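Local coordinates for protein tautomerase (Bordetella trematum, PDB 6VVR) that belongs to the tautomerase superfamily, assembling as a trimer whose subunits each carry two beta-alpha-beta units side by side, at residues 15-18 with 19-23; 65-68 with 69-73; 103-107 with 108-112. All blocks are in the same frame, centred on the assembly; numbering follows the deposited sequence.

Contact 1 of 3, residues 15-18 with 19-23; sequences AKTA and LLKAL
Residues 15-18 and 19-23 are consecutive turns of the right-handed alpha helix 13-31, and four i to i+4 backbone hydrogen bonds tie them together. Leu19 N donates to Ala15 O, Leu20 N to Lys16 O, Lys21 N to Thr17 O at 3.2 Å and Ala22 N to Ala18 O at 2.8 Å. The Lys21 bond is the straightest of the four, with 173° at the hydrogen, while the Leu19 bond is the most bent at 148°. Side chains of the second turn settle against carbonyl oxygens of the first. Ala22 CB lies 3.3 Å from Ala18 O, and Leu20 CG comes within 3.6 Å of Lys16 O. Thr17 and Lys21 run side by side in the same direction, grazing at 4.1 Å between Thr17 CG2 and Lys21 CE. With its CG anti to the carbonyl carbon (chi1 -64°) and the rest of the chain extended, Lys21 passes 3.6 Å from Thr17 O at its CG and then leads outward. Thr17 OG1 bonds to Pro13 O, while CG2, anti to the backbone N, is the branch that meets the lysine. Lys16 NZ forms a salt bridge with Glu44. Leu20 and Lys21 also meet Ala48 and Val56, respectively, of a neighbouring subunit. Helix 13-31 is the crossover of the beta-alpha-beta unit formed with strands 2-8 and 39-45, and here it sets Leu19 on Ile7, Leu20 on Ala40, and Leu23 on Val5 and on Leu83, Ala86 and Val87 of helix 73-91.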
# COMPACT_ATOMS: atom_id res chain seq x y z
N ALA A 15 -4.86 12.23 20.08
CA ALA A 15 -3.54 12.35 19.45
C ALA A 15 -3.59 11.92 17.99
O ALA A 15 -2.98 12.56 17.12
CB ALA A 15 -2.52 11.52 20.23
N LYS A 16 -4.33 10.84 17.70
CA LYS A 16 -4.44 10.36 16.33
C LYS A 16 -5.26 11.33 15.47
O LYS A 16 -4.95 11.52 14.28
CB LYS A 16 -5.05 8.95 16.33
CG LYS A 16 -4.09 7.88 16.90
CD LYS A 16 -4.64 6.47 16.76
CE LYS A 16 -5.80 6.21 17.70
NZ LYS A 16 -6.40 4.85 17.47
N THR A 17 -6.30 11.94 16.05
CA THR A 17 -7.03 13.00 15.35
C THR A 17 -6.10 14.13 14.94
O THR A 17 -6.13 14.60 13.79
CB THR A 17 -8.13 13.56 16.25
OG1 THR A 17 -9.13 12.55 16.45
CG2 THR A 17 -8.76 14.79 15.62
N ALA A 18 -5.28 14.61 15.87
CA ALA A 18 -4.36 15.70 15.57
C ALA A 18 -3.35 15.29 14.51
O ALA A 18 -2.97 16.12 13.67
CB ALA A 18 -3.65 16.17 16.84
N LEU A 19 -2.94 14.03 14.52
CA LEU A 19 -2.00 13.55 13.51
C LEU A 19 -2.61 13.67 12.12
O LEU A 19 -1.98 14.18 11.19
CB LEU A 19 -1.60 12.11 13.81
CG LEU A 19 -0.88 11.37 12.67
CD1 LEU A 19 0.50 11.98 12.42
CD2 LEU A 19 -0.76 9.88 12.94
N LEU A 20 -3.85 13.20 11.95
CA LEU A 20 -4.51 13.27 10.65
C LEU A 20 -4.59 14.70 10.15
O LEU A 20 -4.27 14.99 8.99
CB LEU A 20 -5.90 12.65 10.73
CG LEU A 20 -5.96 11.13 10.88
CD1 LEU A 20 -7.38 10.69 11.20
CD2 LEU A 20 -5.43 10.46 9.62
N LYS A 21 -5.03 15.62 11.01
CA LYS A 21 -5.09 17.03 10.63
C LYS A 21 -3.71 17.57 10.31
O LYS A 21 -3.54 18.33 9.34
CB LYS A 21 -5.74 17.84 11.75
CG LYS A 21 -7.19 17.49 12.01
CD LYS A 21 -7.79 18.45 13.02
CE LYS A 21 -9.26 18.14 13.27
NZ LYS A 21 -9.98 19.34 13.81
N ALA A 22 -2.70 17.22 11.12
CA ALA A 22 -1.36 17.74 10.87
C ALA A 22 -0.80 17.21 9.56
O ALA A 22 -0.08 17.92 8.85
CB ALA A 22 -0.42 17.40 12.03
N LEU A 23 -1.10 15.95 9.22
CA LEU A 23 -0.62 15.41 7.95
C LEU A 23 -1.30 16.12 6.79
O LEU A 23 -0.64 16.49 5.81
CB LEU A 23 -0.89 13.91 7.89
CG LEU A 23 -0.06 13.06 8.85
CD1 LEU A 23 -0.51 11.63 8.70
CD2 LEU A 23 1.43 13.18 8.55

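Contact 2 of 3, residues 65-68 with 69-73; sequences VDLI and AGRTV
Leu67 lays its CD1 branch against the side chain of Arg71, which crosses it obliquely, CD1 coming 3.8 Å from Arg71 NH1 and 4.1 Å from Arg71 CD. The contact lies in the loop between strand 61-68 and helix 73-91, the strand-to-helix connection in the second beta-alpha-beta unit of the tautomerase fold. Leu67 CG sits between its backbone N and carbonyl carbon (chi1 81°), which brings the branch across the arginine. Arg71 is bent at chi2 and doubles back so that NH1 reaches Ile68 O at the end of the strand, bonding to it at 2.9 Å. This carbonyl oxygen lies at the edge of the guanidinium, near its plane, and the donor meets it on a lone pair in the carbonyl plane, although the N-H is bent to 142°. Gly70 has a positive phi of 114°, where a side chain would jam against the preceding carbonyl oxygen. Beyond it, Thr72 N-caps the helix through OG1, bonded to Leu75 N. On the strand side, Ile68 packs on Met110. A water bridges the loop, lying 2.9 Å from Ile68 O, to which it probably donates, and accepting from Arg71 N at 3.0 Å.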
# COMPACT_ATOMS: atom_id res chain seq x y z
N VAL A 65 2.48 7.82 0.47
CA VAL A 65 1.81 8.88 -0.29
C VAL A 65 1.74 8.45 -1.75
O VAL A 65 2.78 8.28 -2.41
CB VAL A 65 2.55 10.22 -0.19
CG1 VAL A 65 1.76 11.31 -0.92
CG2 VAL A 65 2.84 10.58 1.26
N ASP A 66 0.52 8.26 -2.26
CA ASP A 66 0.30 8.11 -3.68
C ASP A 66 -0.13 9.48 -4.20
O ASP A 66 -1.14 10.03 -3.76
CB ASP A 66 -0.77 7.06 -3.98
CG ASP A 66 -0.33 5.66 -3.59
OD1 ASP A 66 0.83 5.30 -3.86
OD2 ASP A 66 -1.13 4.93 -3.00
N LEU A 67 0.68 10.05 -5.09
CA LEU A 67 0.40 11.40 -5.57
C LEU A 67 0.67 11.50 -7.07
O LEU A 67 1.46 10.75 -7.64
CB LEU A 67 1.23 12.46 -4.82
CG LEU A 67 2.68 12.69 -5.25
CD1 LEU A 67 3.22 13.94 -4.57
CD2 LEU A 67 3.53 11.48 -4.91
N ILE A 68 -0.03 12.44 -7.69
CA ILE A 68 0.12 12.65 -9.12
C ILE A 68 1.56 13.05 -9.44
O ILE A 68 2.15 13.91 -8.79
CB ILE A 68 -0.88 13.71 -9.60
CG1 ILE A 68 -2.30 13.18 -9.44
CG2 ILE A 68 -0.61 14.07 -11.06
CD1 ILE A 68 -3.37 14.28 -9.50
N ALA A 69 2.12 12.40 -10.46
CA ALA A 69 3.48 12.67 -10.90
C ALA A 69 3.61 14.11 -11.38
O ALA A 69 2.63 14.78 -11.71
CB ALA A 69 3.88 11.72 -12.02
N GLY A 70 4.85 14.59 -11.41
CA GLY A 70 5.16 15.91 -11.93
C GLY A 70 5.69 16.90 -10.91
O GLY A 70 6.11 17.99 -11.30
N ARG A 71 5.66 16.58 -9.62
CA ARG A 71 6.22 17.50 -8.64
C ARG A 71 7.73 17.52 -8.77
O ARG A 71 8.36 16.49 -9.03
CB ARG A 71 5.80 17.11 -7.22
CG ARG A 71 4.52 17.80 -6.73
CD ARG A 71 3.27 17.06 -7.18
NE ARG A 71 2.05 17.63 -6.60
CZ ARG A 71 0.89 16.98 -6.49
NH1 ARG A 71 0.81 15.72 -6.91
NH2 ARG A 71 -0.17 17.56 -5.94
N THR A 72 8.32 18.70 -8.63
CA THR A 72 9.77 18.81 -8.68
C THR A 72 10.41 18.00 -7.55
O THR A 72 9.78 17.70 -6.53
CB THR A 72 10.21 20.26 -8.55
OG1 THR A 72 9.77 20.78 -7.29
CG2 THR A 72 9.62 21.08 -9.68
N VAL A 73 11.70 17.69 -7.72
CA VAL A 73 12.46 17.07 -6.64
C VAL A 73 12.38 17.91 -5.37
O VAL A 73 12.28 17.38 -4.26
CB VAL A 73 13.93 16.86 -7.08
CG1 VAL A 73 14.80 16.47 -5.89
CG2 VAL A 73 14.00 15.80 -8.17
O HOH W 1 4.89 14.16 -8.04

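Contact 3 of 3, residues 103-107 with 108-112; sequences RDIPK and TDMGV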
# COMPACT_ATOMS: atom_id res chain seq x y z
N ARG A 103 4.92 7.66 -3.92
CA ARG A 103 4.74 6.90 -5.15
C ARG A 103 4.18 7.85 -6.20
O ARG A 103 3.03 8.30 -6.09
CB ARG A 103 3.82 5.70 -4.92
CG ARG A 103 4.21 4.88 -3.70
CD ARG A 103 3.75 3.44 -3.82
NE ARG A 103 3.90 2.74 -2.55
CZ ARG A 103 3.00 2.77 -1.57
NH1 ARG A 103 3.22 2.09 -0.46
NH2 ARG A 103 1.87 3.47 -1.71
N ASP A 104 5.01 8.20 -7.18
CA ASP A 104 4.60 9.06 -8.29
C ASP A 104 3.63 8.29 -9.17
O ASP A 104 4.00 7.26 -9.75
CB ASP A 104 5.81 9.51 -9.10
CG ASP A 104 6.26 10.93 -8.77
OD1 ASP A 104 5.62 11.61 -7.95
OD2 ASP A 104 7.27 11.37 -9.37
N ILE A 105 2.40 8.78 -9.28
CA ILE A 105 1.35 8.14 -10.07
C ILE A 105 1.09 9.01 -11.30
O ILE A 105 0.63 10.15 -11.15
CB ILE A 105 0.07 7.96 -9.24
CG1 ILE A 105 0.35 7.22 -7.91
CG2 ILE A 105 -1.01 7.24 -10.06
CD1 ILE A 105 0.93 5.80 -8.08
N PRO A 106 1.35 8.53 -12.51
CA PRO A 106 1.00 9.31 -13.71
C PRO A 106 -0.47 9.68 -13.73
O PRO A 106 -1.32 8.95 -13.21
CB PRO A 106 1.37 8.37 -14.87
CG PRO A 106 2.48 7.52 -14.31
CD PRO A 106 2.11 7.30 -12.86
N LYS A 107 -0.78 10.82 -14.37
CA LYS A 107 -2.15 11.33 -14.37
C LYS A 107 -3.13 10.34 -14.99
O LYS A 107 -4.31 10.34 -14.62
CB LYS A 107 -2.21 12.66 -15.11
CG LYS A 107 -1.46 13.77 -14.41
CD LYS A 107 -1.71 15.12 -15.08
CE LYS A 107 -0.98 16.22 -14.34
NZ LYS A 107 -1.04 17.50 -15.08
N THR A 108 -2.68 9.52 -15.94
CA THR A 108 -3.54 8.48 -16.51
C THR A 108 -3.83 7.34 -15.54
O THR A 108 -4.77 6.57 -15.78
CB THR A 108 -2.89 7.89 -17.77
OG1 THR A 108 -1.61 7.34 -17.42
CG2 THR A 108 -2.71 8.94 -18.86
N ASP A 109 -3.05 7.22 -14.47
CA ASP A 109 -3.14 6.10 -13.53
C ASP A 109 -3.82 6.46 -12.21
O ASP A 109 -4.03 5.58 -11.38
CB ASP A 109 -1.74 5.56 -13.21
CG ASP A 109 -0.97 5.11 -14.43
OD1 ASP A 109 -1.44 5.28 -15.58
OD2 ASP A 109 0.15 4.58 -14.24
N MET A 110 -4.12 7.74 -11.98
CA MET A 110 -4.70 8.20 -10.72
C MET A 110 -6.18 8.49 -10.92
O MET A 110 -6.53 9.31 -11.77
CB MET A 110 -4.00 9.46 -10.23
CG MET A 110 -4.74 10.13 -9.09
SD MET A 110 -4.48 9.19 -7.58
CE MET A 110 -2.81 9.69 -7.20
N GLY A 111 -7.03 7.83 -10.13
CA GLY A 111 -8.45 8.13 -10.18
C GLY A 111 -8.79 9.36 -9.36
O GLY A 111 -8.12 9.70 -8.38
N VAL A 112 -9.84 10.06 -9.79
CA VAL A 112 -10.41 11.12 -8.96
C VAL A 112 -11.90 10.82 -8.82
O VAL A 112 -12.33 9.67 -8.99
CB VAL A 112 -10.15 12.52 -9.54
CG1 VAL A 112 -8.64 12.78 -9.65
CG2 VAL A 112 -10.83 12.72 -10.89
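Ile105 CG2 presses into the turn that follows its strand, lying 3.6 Å from Asp109 CB and 3.7 Å from Met110 CB. Met110 crosses the isoleucine at about a right angle. Its CG is anti to the backbone N (chi1 168°), and bends at chi2 and chi3 curl the thioether round until CE rests 3.9 Å from Ile105 CB. The Pro106 ring meets the Asp109 carboxylate obliquely, with CD 3.6 Å from OD2, a van der Waals contact along one side of the ring. Backbone bonding holds this shell in place. Asp109 N donates to Pro106 O at 2.8 Å, closing a beta turn over Pro106-Asp109, and the donor stands 51° out of the carbonyl plane instead of on a lone pair. Thr108 OG1 donates to Asp109 OD1 at 2.8 Å, meeting it from above the carboxylate plane. The same OD1 takes a salt bridge from Lys76 of a neighbouring subunit, so two donors grip the oxygen and probably help to fix the carboxylate's rotation; Asp109 and Gly111 also make backbone hydrogen bonds to that subunit, on whose Val101 Ile105 and Met110 pack. Lys107, extended beyond CG, bonds through NZ to the carbonyl oxygen of Arg123, the C-terminal residue. The segment thus runs from strand 98-105, an outermost strand of this subunit's sheet, along the interface with that subunit, while the strand end is held to its parallel neighbour 61-68 by backbone hydrogen bonding between Ile105 and Leu67.

How the contacts relate
Contacts 2 and 3 are neighbours, their centres about 9 Å apart, at the ends of adjacent parallel strands 61-68 and 98-105. Ile68 CG2 packs 3.5 Å from Lys107 CG between them. Contact 1 lies on the opposite side of the chain's centre, about 22 Å from contact 2 and 25 Å from contact 3 between centres, on a helix of the first beta-alpha-beta unit. Partly buried like contact 3, it combines regular helical bonding with leucines turned inward. Contact 2, at the surface, has an arginine and a water at one carbonyl oxygen, whereas contact 3 joins apolar packing to a turn. Other subunits reach segments of all three, most extensively contact 3.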